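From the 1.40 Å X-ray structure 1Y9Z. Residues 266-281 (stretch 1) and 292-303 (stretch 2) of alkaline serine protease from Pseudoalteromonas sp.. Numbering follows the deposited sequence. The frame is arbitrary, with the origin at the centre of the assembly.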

# COMPACT_ATOMS: atom_id res chain seq x y z
N SER A 266 -9.24 21.02 23.18
CA SER A 266 -8.62 22.33 22.97
C SER A 266 -7.13 22.19 22.72
O SER A 266 -6.52 21.19 23.10
N PHE A 267 -6.54 23.19 22.08
CA PHE A 267 -5.12 23.18 21.79
C PHE A 267 -4.38 24.32 22.49
O PHE A 267 -4.88 25.44 22.55
N SER A 268 -3.21 24.01 23.02
CA SER A 268 -2.38 24.99 23.70
C SER A 268 -1.13 25.18 22.84
O SER A 268 -0.04 24.74 23.21
N CYS A 269 -1.30 25.83 21.70
CA CYS A 269 -0.20 26.07 20.77
C CYS A 269 0.70 27.23 21.18
O CYS A 269 1.93 27.13 21.08
N GLY A 270 0.10 28.32 21.63
CA GLY A 270 0.88 29.48 22.01
C GLY A 270 1.30 30.20 20.74
O GLY A 270 0.51 30.32 19.81
N ASN A 271 2.54 30.66 20.70
CA ASN A 271 3.04 31.36 19.51
C ASN A 271 3.96 30.45 18.71
O ASN A 271 5.10 30.20 19.11
N MET A 272 3.46 29.95 17.58
CA MET A 272 4.22 29.06 16.72
C MET A 272 4.98 29.79 15.62
O MET A 272 5.50 29.16 14.70
N ALA A 273 5.03 31.12 15.70
CA ALA A 273 5.74 31.90 14.69
C ALA A 273 7.18 31.43 14.58
O ALA A 273 7.86 31.23 15.59
N ASN A 274 7.65 31.25 13.35
CA ASN A 274 9.02 30.81 13.09
C ASN A 274 9.35 29.46 13.73
O ASN A 274 10.52 29.16 13.98
N LYS A 275 8.33 28.65 13.97
CA LYS A 275 8.54 27.34 14.59
C LYS A 275 7.94 26.20 13.77
O LYS A 275 7.05 26.42 12.95
N ILE A 276 8.45 25.00 14.00
CA ILE A 276 7.92 23.80 13.35
C ILE A 276 6.99 23.29 14.44
O ILE A 276 7.43 22.99 15.56
N CYS A 277 5.71 23.19 14.12
CA CYS A 277 4.69 22.79 15.07
C CYS A 277 4.35 21.30 15.08
O CYS A 277 3.83 20.76 14.11
N LEU A 278 4.66 20.66 16.21
CA LEU A 278 4.37 19.25 16.41
C LEU A 278 3.02 19.19 17.12
O LEU A 278 2.79 19.91 18.09
N VAL A 279 2.13 18.33 16.64
CA VAL A 279 0.81 18.22 17.26
C VAL A 279 0.21 16.83 17.13
O VAL A 279 0.31 16.18 16.08
N GLU A 280 -0.40 16.36 18.21
CA GLU A 280 -1.03 15.05 18.22
C GLU A 280 -2.34 15.16 17.45
O GLU A 280 -3.06 16.16 17.56
N ARG A 281 -2.64 14.15 16.65
CA ARG A 281 -3.87 14.13 15.87
C ARG A 281 -5.08 14.00 16.78
O ARG A 281 -5.11 13.16 17.68
N ILE A 292 -7.73 18.22 9.48
CA ILE A 292 -7.65 19.68 9.47
C ILE A 292 -7.68 20.34 10.85
O ILE A 292 -7.15 21.44 11.03
N ASN A 293 -8.28 19.68 11.83
CA ASN A 293 -8.36 20.26 13.17
C ASN A 293 -7.01 20.49 13.84
O ASN A 293 -6.68 21.62 14.19
N SER A 294 -6.23 19.43 14.02
CA SER A 294 -4.92 19.57 14.65
C SER A 294 -4.00 20.38 13.75
O SER A 294 -3.21 21.20 14.22
N THR A 295 -4.11 20.16 12.44
CA THR A 295 -3.28 20.86 11.47
C THR A 295 -3.51 22.37 11.51
O THR A 295 -2.55 23.14 11.57
N LYS A 296 -4.77 22.78 11.49
CA LYS A 296 -5.10 24.21 11.52
C LYS A 296 -4.74 24.87 12.84
O LYS A 296 -4.38 26.05 12.87
N ALA A 297 -4.83 24.12 13.94
CA ALA A 297 -4.49 24.67 15.25
C ALA A 297 -3.06 25.20 15.17
O ALA A 297 -2.76 26.29 15.66
N CYS A 298 -2.20 24.41 14.54
CA CYS A 298 -0.80 24.78 14.38
C CYS A 298 -0.66 25.99 13.46
O CYS A 298 0.04 26.95 13.78
N LYS A 299 -1.33 25.93 12.31
CA LYS A 299 -1.28 27.02 11.33
C LYS A 299 -1.75 28.34 11.91
O LYS A 299 -1.10 29.38 11.74
N THR A 300 -2.88 28.31 12.61
CA THR A 300 -3.44 29.52 13.21
C THR A 300 -2.44 30.14 14.18
O THR A 300 -2.36 31.37 14.29
N ALA A 301 -1.68 29.30 14.87
CA ALA A 301 -0.68 29.77 15.82
C ALA A 301 0.51 30.41 15.11
O ALA A 301 1.39 30.98 15.76
N GLY A 302 0.54 30.30 13.79
CA GLY A 302 1.62 30.89 13.01
C GLY A 302 2.76 29.96 12.63
O GLY A 302 3.83 30.43 12.24
N ALA A 303 2.53 28.66 12.72
CA ALA A 303 3.56 27.67 12.40
C ALA A 303 4.07 27.78 10.96
O ALA A 303 3.31 28.07 10.04

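The helix of stretch 2 runs against strand 275-280 at 150° between their N-to-C directions, with axes 8.4 Å apart at closest approach, a short spacing filled by small side chains and one covalent link. Cys-277 takes chi1 t and points toward the helix; the CA-to-CB bond of Cys-298 points sideways to stretch 1, with chi1 at -89°, and the pair closes a disulfide, SG of Cys-277 to SG of Cys-298 at 2.0 Å with chi3 -79°. Along this strand the sides alternate: Cys-277 and Val-279 face the helix, while Ile-276 and Leu-278 point away. Val-279, chi1 p, lays CG1 3.6 Å from SG of Cys-298, packing against that sulfur of the disulfide, and its CG2 lies 3.9 Å from CB of Ser-294.

Ser-294, chi1 m, supplies the polar tie: its OG donates to O of Glu-280 at 2.8 Å. The same OG sits near the plane of the Phe-267 ring, at its edge, 3.5 Å from CE2. Phe-267, with chi1 m and chi2 79°, turns a face to the helix, and CB of Ala-297 rests over it, 3.7 Å from the ring centroid and 18° off the normal, a CH-pi contact.

Alanine recurs where the approach is tight. CB of Ala-301 meets CB of Cys-269 and CG of Met-272, each at 3.5 Å, and CB of Ala-303 lies 3.4 Å from CB of Cys-277. Cys-269, chi1 m, brings SG 3.3 Å from O of Ala-297 and is bonded covalently elsewhere in the structure. Met-272 starts toward stretch 2, but its m, m, t chain leads the end away; its backbone N donates to O of Ala-301 at 2.9 Å. Gly-302 closes the helix in a Schellman motif with positive phi; an ideal CB there would lie 3.5 Å from N of Ala-273 and jam against the preceding carbonyl.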

# COMPACT_ATOMS: atom_id res chain seq x y z
CB SER A 266 -8.85 23.23 24.18
OG SER A 266 -8.22 22.69 25.33
CB PHE A 267 -4.87 23.29 20.28
CG PHE A 267 -5.50 22.19 19.48
CD1 PHE A 267 -6.85 22.21 19.18
CD2 PHE A 267 -4.72 21.13 19.01
CE1 PHE A 267 -7.43 21.19 18.42
CE2 PHE A 267 -5.29 20.11 18.25
CZ PHE A 267 -6.65 20.14 17.95
CB SER A 268 -1.99 24.49 25.09
OG SER A 268 -1.18 25.44 25.77
CB CYS A 269 -0.75 26.36 19.37
SG CYS A 269 -1.60 24.99 18.51
CB ASN A 271 3.79 32.63 19.91
CG ASN A 271 4.33 33.38 18.71
OD1 ASN A 271 3.60 33.67 17.76
ND2 ASN A 271 5.61 33.71 18.75
CB MET A 272 3.30 28.02 16.09
CG MET A 272 2.86 26.91 17.04
SD MET A 272 4.24 25.90 17.61
CE MET A 272 3.48 25.05 18.98
CB ALA A 273 5.69 33.38 15.06
CB ASN A 274 10.02 31.86 13.58
CG ASN A 274 9.93 33.15 12.80
OD1 ASN A 274 10.18 33.17 11.59
ND2 ASN A 274 9.58 34.24 13.48
CB LYS A 275 7.89 27.32 15.98
CG LYS A 275 8.44 28.34 16.97
CD LYS A 275 9.74 27.87 17.60
CE LYS A 275 10.14 28.78 18.76
NZ LYS A 275 11.35 28.29 19.47
CB ILE A 276 9.01 22.76 13.05
CG1 ILE A 276 9.97 23.30 11.98
CG2 ILE A 276 8.38 21.46 12.59
CD1 ILE A 276 9.29 23.68 10.68
CB CYS A 277 3.45 23.62 14.80
SG CYS A 277 2.06 23.53 15.96
CB LEU A 278 5.45 18.61 17.29
CG LEU A 278 5.31 17.12 17.63
CD1 LEU A 278 5.50 16.29 16.37
CD2 LEU A 278 6.34 16.74 18.67
CB VAL A 279 -0.18 19.25 16.66
CG1 VAL A 279 -0.35 19.00 15.17
CG2 VAL A 279 -1.51 19.18 17.38
CB GLU A 280 -1.31 14.60 19.65
CG GLU A 280 -1.95 13.22 19.75
CD GLU A 280 -2.31 12.86 21.18
OE1 GLU A 280 -3.13 13.57 21.78
OE2 GLU A 280 -1.76 11.86 21.69
CB ARG A 281 -3.84 12.96 14.87
CG ARG A 281 -5.14 12.75 14.12
CD ARG A 281 -5.03 11.61 13.11
NE ARG A 281 -4.08 11.94 12.05
CZ ARG A 281 -2.96 11.26 11.80
NH1 ARG A 281 -2.63 10.21 12.53
NH2 ARG A 281 -2.16 11.66 10.82
CB ILE A 292 -8.79 20.28 8.61
CG1 ILE A 292 -8.61 21.80 8.47
CG2 ILE A 292 -10.14 19.96 9.23
CD1 ILE A 292 -7.34 22.21 7.74
CB ASN A 293 -9.27 19.41 14.05
CG ASN A 293 -10.70 19.38 13.55
OD1 ASN A 293 -11.29 20.42 13.28
ND2 ASN A 293 -11.25 18.18 13.41
CB SER A 294 -4.29 18.20 14.90
OG SER A 294 -4.95 17.51 15.95
CB THR A 295 -3.56 20.36 10.04
OG1 THR A 295 -3.39 18.93 10.00
CG2 THR A 295 -2.60 21.00 9.05
CB LYS A 296 -6.59 24.41 11.22
CG LYS A 296 -7.00 25.87 11.10
CD LYS A 296 -8.45 26.01 10.69
CE LYS A 296 -8.85 27.46 10.54
NZ LYS A 296 -10.26 27.60 10.08
CB ALA A 297 -4.59 23.59 16.31
CB CYS A 298 -0.02 23.61 13.78
SG CYS A 298 0.70 22.41 14.95
CB LYS A 299 -2.15 26.66 10.12
CG LYS A 299 -2.17 27.73 9.03
CD LYS A 299 -0.79 27.94 8.43
CE LYS A 299 -0.78 29.07 7.41
NZ LYS A 299 -1.11 30.38 8.04
CB THR A 300 -4.74 29.19 13.98
OG1 THR A 300 -5.69 28.62 13.07
CG2 THR A 300 -5.33 30.46 14.58
CB ALA A 301 -0.21 28.61 16.70
CB ALA A 303 3.03 26.27 12.65